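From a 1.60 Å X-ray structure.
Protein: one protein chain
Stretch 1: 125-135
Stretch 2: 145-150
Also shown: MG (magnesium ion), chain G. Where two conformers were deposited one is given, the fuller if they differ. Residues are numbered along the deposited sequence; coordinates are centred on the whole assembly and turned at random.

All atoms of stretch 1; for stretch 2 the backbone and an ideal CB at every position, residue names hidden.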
# COMPACT_ATOMS: atom_id res chain seq x y z
N ARG A 125 -25.20 -9.47 -15.59
CA ARG A 125 -25.91 -8.18 -15.66
C ARG A 125 -25.13 -7.25 -16.56
O ARG A 125 -24.00 -7.59 -16.95
CB ARG A 125 -25.98 -7.61 -14.24
CG ARG A 125 -26.76 -8.41 -13.28
CD ARG A 125 -26.87 -7.75 -11.92
NE ARG A 125 -27.72 -8.55 -11.04
CZ ARG A 125 -27.82 -8.38 -9.71
NH1 ARG A 125 -27.09 -7.38 -9.11
NH2 ARG A 125 -28.60 -9.18 -9.00
N ARG A 126 -25.70 -6.08 -16.87
CA ARG A 126 -25.10 -5.09 -17.80
C ARG A 126 -23.84 -4.50 -17.18
O ARG A 126 -22.82 -4.34 -17.85
CB ARG A 126 -26.14 -4.03 -18.18
CG ARG A 126 -27.16 -4.42 -19.22
CD ARG A 126 -28.40 -3.50 -19.33
NE ARG A 126 -29.19 -3.98 -20.47
CZ ARG A 126 -30.50 -4.21 -20.47
NH1 ARG A 126 -31.11 -4.66 -21.61
NH2 ARG A 126 -31.22 -4.01 -19.37
N GLU A 127 -23.82 -4.14 -15.92
CA GLU A 127 -22.58 -3.69 -15.17
C GLU A 127 -21.90 -2.32 -15.51
O GLU A 127 -20.73 -2.15 -15.23
CB GLU A 127 -21.45 -4.72 -15.22
CG GLU A 127 -21.92 -6.15 -14.94
CD GLU A 127 -22.34 -6.37 -13.53
OE1 GLU A 127 -22.46 -5.38 -12.82
OE2 GLU A 127 -22.56 -7.55 -13.12
N ASP A 128 -22.65 -1.45 -16.08
CA ASP A 128 -22.11 -0.10 -16.32
C ASP A 128 -21.81 0.51 -14.91
O ASP A 128 -22.67 0.44 -13.99
CB ASP A 128 -23.03 0.79 -17.08
CG ASP A 128 -22.39 2.16 -17.32
OD1 ASP A 128 -21.63 2.23 -18.33
OD2 ASP A 128 -22.57 3.15 -16.51
N GLU A 129 -20.63 1.17 -14.76
CA GLU A 129 -20.17 1.79 -13.57
C GLU A 129 -21.08 2.90 -13.04
O GLU A 129 -21.16 3.13 -11.83
CB GLU A 129 -18.77 2.42 -13.78
CG GLU A 129 -18.32 2.60 -15.23
CD GLU A 129 -18.03 1.28 -15.95
OE1 GLU A 129 -17.12 0.52 -15.52
OE2 GLU A 129 -18.69 0.97 -16.94
N ASP A 130 -21.75 3.58 -13.95
CA ASP A 130 -22.48 4.85 -13.62
C ASP A 130 -23.99 4.73 -13.57
O ASP A 130 -24.66 5.49 -12.84
CB ASP A 130 -22.14 5.94 -14.60
CG ASP A 130 -20.63 6.28 -14.53
OD1 ASP A 130 -20.16 6.55 -13.42
OD2 ASP A 130 -19.96 6.08 -15.55
N PHE A 131 -24.57 3.77 -14.31
CA PHE A 131 -26.04 3.63 -14.36
C PHE A 131 -26.50 2.18 -14.62
O PHE A 131 -25.80 1.38 -15.24
CB PHE A 131 -26.74 4.58 -15.33
CG PHE A 131 -26.56 4.25 -16.82
CD1 PHE A 131 -25.39 4.57 -17.47
CD2 PHE A 131 -27.56 3.57 -17.52
CE1 PHE A 131 -25.20 4.26 -18.79
CE2 PHE A 131 -27.40 3.26 -18.89
CZ PHE A 131 -26.21 3.64 -19.53
N ILE A 132 -27.60 1.86 -13.99
CA ILE A 132 -28.42 0.66 -14.17
C ILE A 132 -29.37 0.94 -15.29
O ILE A 132 -29.92 2.06 -15.41
CB ILE A 132 -29.19 0.45 -12.86
CG1 ILE A 132 -28.19 0.11 -11.72
CG2 ILE A 132 -30.26 -0.61 -12.99
CD1 ILE A 132 -28.59 0.74 -10.43
N PHE A 133 -29.61 0.01 -16.22
CA PHE A 133 -30.56 0.20 -17.26
C PHE A 133 -31.53 -0.95 -17.29
O PHE A 133 -31.05 -2.13 -17.24
CB PHE A 133 -29.89 0.27 -18.60
CG PHE A 133 -30.77 0.70 -19.69
CD1 PHE A 133 -31.16 2.03 -19.80
CD2 PHE A 133 -31.31 -0.21 -20.58
CE1 PHE A 133 -32.05 2.37 -20.79
CE2 PHE A 133 -32.25 0.14 -21.52
CZ PHE A 133 -32.59 1.45 -21.65
N GLU A 134 -32.80 -0.68 -17.31
CA GLU A 134 -33.81 -1.77 -17.20
C GLU A 134 -34.84 -1.58 -18.33
O GLU A 134 -35.46 -0.51 -18.55
CB GLU A 134 -34.44 -1.82 -15.83
CG GLU A 134 -35.40 -2.96 -15.56
CD GLU A 134 -34.65 -4.29 -15.67
OE1 GLU A 134 -35.01 -5.02 -16.66
OE2 GLU A 134 -33.68 -4.58 -14.90
N ASP A 135 -35.22 -2.74 -18.92
CA ASP A 135 -36.29 -2.78 -19.90
C ASP A 135 -37.22 -3.99 -19.67
O ASP A 135 -38.15 -4.21 -20.48
CB ASP A 135 -35.74 -2.87 -21.35
CG ASP A 135 -35.05 -4.21 -21.64
OD1 ASP A 135 -34.97 -5.08 -20.78
OD2 ASP A 135 -34.57 -4.38 -22.78
N UNK A 145 -30.39 -7.05 -5.40
CA UNK A 145 -30.00 -5.75 -5.86
C UNK A 145 -30.82 -5.27 -7.08
O UNK A 145 -31.91 -5.85 -7.43
CB UNK A 145 -28.51 -5.77 -6.20
N UNK A 146 -30.31 -4.30 -7.79
CA UNK A 146 -30.90 -3.91 -9.10
C UNK A 146 -30.58 -5.00 -10.10
O UNK A 146 -29.42 -5.45 -10.22
CB UNK A 146 -30.37 -2.56 -9.59
N UNK A 147 -31.59 -5.43 -10.88
CA UNK A 147 -31.30 -6.45 -11.85
C UNK A 147 -30.38 -6.04 -12.98
O UNK A 147 -29.63 -6.87 -13.49
CB UNK A 147 -32.62 -6.95 -12.44
N UNK A 148 -30.49 -4.81 -13.45
CA UNK A 148 -29.59 -4.37 -14.48
C UNK A 148 -29.54 -5.30 -15.72
O UNK A 148 -28.45 -5.65 -16.15
CB UNK A 148 -28.19 -4.23 -13.88
N UNK A 149 -30.73 -5.72 -16.12
CA UNK A 149 -30.86 -6.56 -17.30
C UNK A 149 -30.46 -8.03 -17.03
O UNK A 149 -30.22 -8.71 -17.99
CB UNK A 149 -30.00 -5.98 -18.43
N UNK A 150 -30.42 -8.50 -15.77
CA UNK A 150 -29.94 -9.83 -15.42
C UNK A 150 -30.52 -10.93 -16.32
O UNK A 150 -31.74 -10.95 -16.46
CB UNK A 150 -30.28 -10.13 -13.96
MG MG G . -23.46 -4.84 -11.07

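Position 145 opens the stretch with phi/psi of 103/-161, a region that glycine enters freely and residues with a CB seldom do. Its CA-to-CB direction points toward stretch 1, and an ideal CB would lie 3.6 Å from Arg 125 NH1, which is close but not prohibitive. The backbone is therefore the stronger argument for glycine, and the residue is Gly 145.

At position 146 the backbone is extended (-72/133) and the CA-to-CB bond runs sideways. The ideal CB is 3.8 Å from Ile 132 CD1, so stretch 1 offers an aliphatic surface that leucine, isoleucine, methionine or an aromatic residue could cover. The deposited residue is Phe 146, with chi1 in the m well. Its ring receives Ile 132 over one face: CD1 of Ile 132 lies 3.8 Å from the centroid of the Phe 146 ring, 24° off the normal, a CH-pi contact.

Position 147 points away overall, although its ideal CB lies 3.6 Å from Glu 134 OE2. Stretch 1 sets little requirement beyond that, and many residue types would be accepted. Phe 147 is found; it touches stretch 1 through its CB, and its ring makes no close contact there. Its backbone contributes more: a type I' turn starts here, closed by a hydrogen bond from the backbone N of position 150 to Phe 147 O (2.9 Å).

Position 148 is the most revealing. Its phi/psi of 53/44 is left-handed, a region where glycine, asparagine and aspartate are the usual candidates. Nearby, the backbone N-H groups of Glu 127 and Phe 133 lack acceptors among the visible atoms, which calls for a short side chain with two acceptor oxygens. Asp 148 supplies them. With chi1 at t, its carboxylate accepts from Glu 127 N at OD2 (2.8 Å) and from Phe 133 N at OD1 (3.1 Å), pinning the loop and the strand of stretch 1 together. OD2 also accepts from water 5, a ligand of the magnesium ion that Glu 127 OE1 binds directly at 2.1 Å. The backbone joins in, Arg 126 N donating to Asp 148 O (2.9 Å).

At position 149 phi is positive again (76/19), and CA-to-CB points toward stretch 1. An ideal CB would sit 2.5 Å from Arg 126 NH2, a clash, so glycine is strongly indicated on both counts. Gly 149 lets that guanidinium approach, with Arg 126 NH2 3.3 Å from Gly 149 CA while it donates to Phe 133 O (2.8 Å). Gly 149 N makes a weak hydrogen bond to Glu 134 OE2 (3.4 Å).

Position 150 directs its CB sideways, 4.0 Å from Arg 125 CG, alongside the extended arginine. A long acidic side chain could follow it to the guanidinium; glutamine could also offer an oxygen, but without the charge. Glu 150, with chi1 and chi2 both t, reaches the guanidinium edge. Its OE1 accepts from Arg 125 NE (2.7 Å) and Arg 125 NH2 (2.8 Å), forming a salt bridge.

Stretch 2 (145-150) GFFDGE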
# COMPACT_ATOMS: atom_id res chain seq x y z
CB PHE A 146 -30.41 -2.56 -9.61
CG PHE A 146 -30.92 -1.41 -8.84
CD1 PHE A 146 -30.25 -0.94 -7.70
CD2 PHE A 146 -32.13 -0.82 -9.18
CE1 PHE A 146 -30.70 0.16 -6.99
CE2 PHE A 146 -32.62 0.25 -8.43
CZ PHE A 146 -31.87 0.79 -7.36
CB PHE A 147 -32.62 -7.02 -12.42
CG PHE A 147 -33.28 -8.08 -11.53
CD1 PHE A 147 -34.64 -8.02 -11.19
CD2 PHE A 147 -32.57 -9.19 -11.19
CE1 PHE A 147 -35.20 -9.03 -10.47
CE2 PHE A 147 -33.14 -10.25 -10.48
CZ PHE A 147 -34.49 -10.18 -10.15
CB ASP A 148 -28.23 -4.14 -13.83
CG ASP A 148 -27.31 -3.21 -14.66
OD1 ASP A 148 -27.77 -2.43 -15.52
OD2 ASP A 148 -26.13 -3.49 -14.42
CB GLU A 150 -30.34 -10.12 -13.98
CG GLU A 150 -29.91 -11.50 -13.45
CD GLU A 150 -29.99 -11.58 -11.93
OE1 GLU A 150 -29.54 -10.60 -11.22
OE2 GLU A 150 -30.47 -12.66 -11.49
O HOH W 1 -23.68 -7.02 -10.67
O HOH W 2 -25.75 -0.98 -16.60
O HOH W 3 -24.72 -1.23 -13.45
O HOH W 4 -32.59 -3.04 -13.06
O HOH W 5 -25.21 -4.46 -12.00
O HOH W 6 -24.12 -4.46 -8.90
O HOH W 7 -21.32 -4.91 -10.19
O HOH W 8 -23.02 -2.81 -11.35
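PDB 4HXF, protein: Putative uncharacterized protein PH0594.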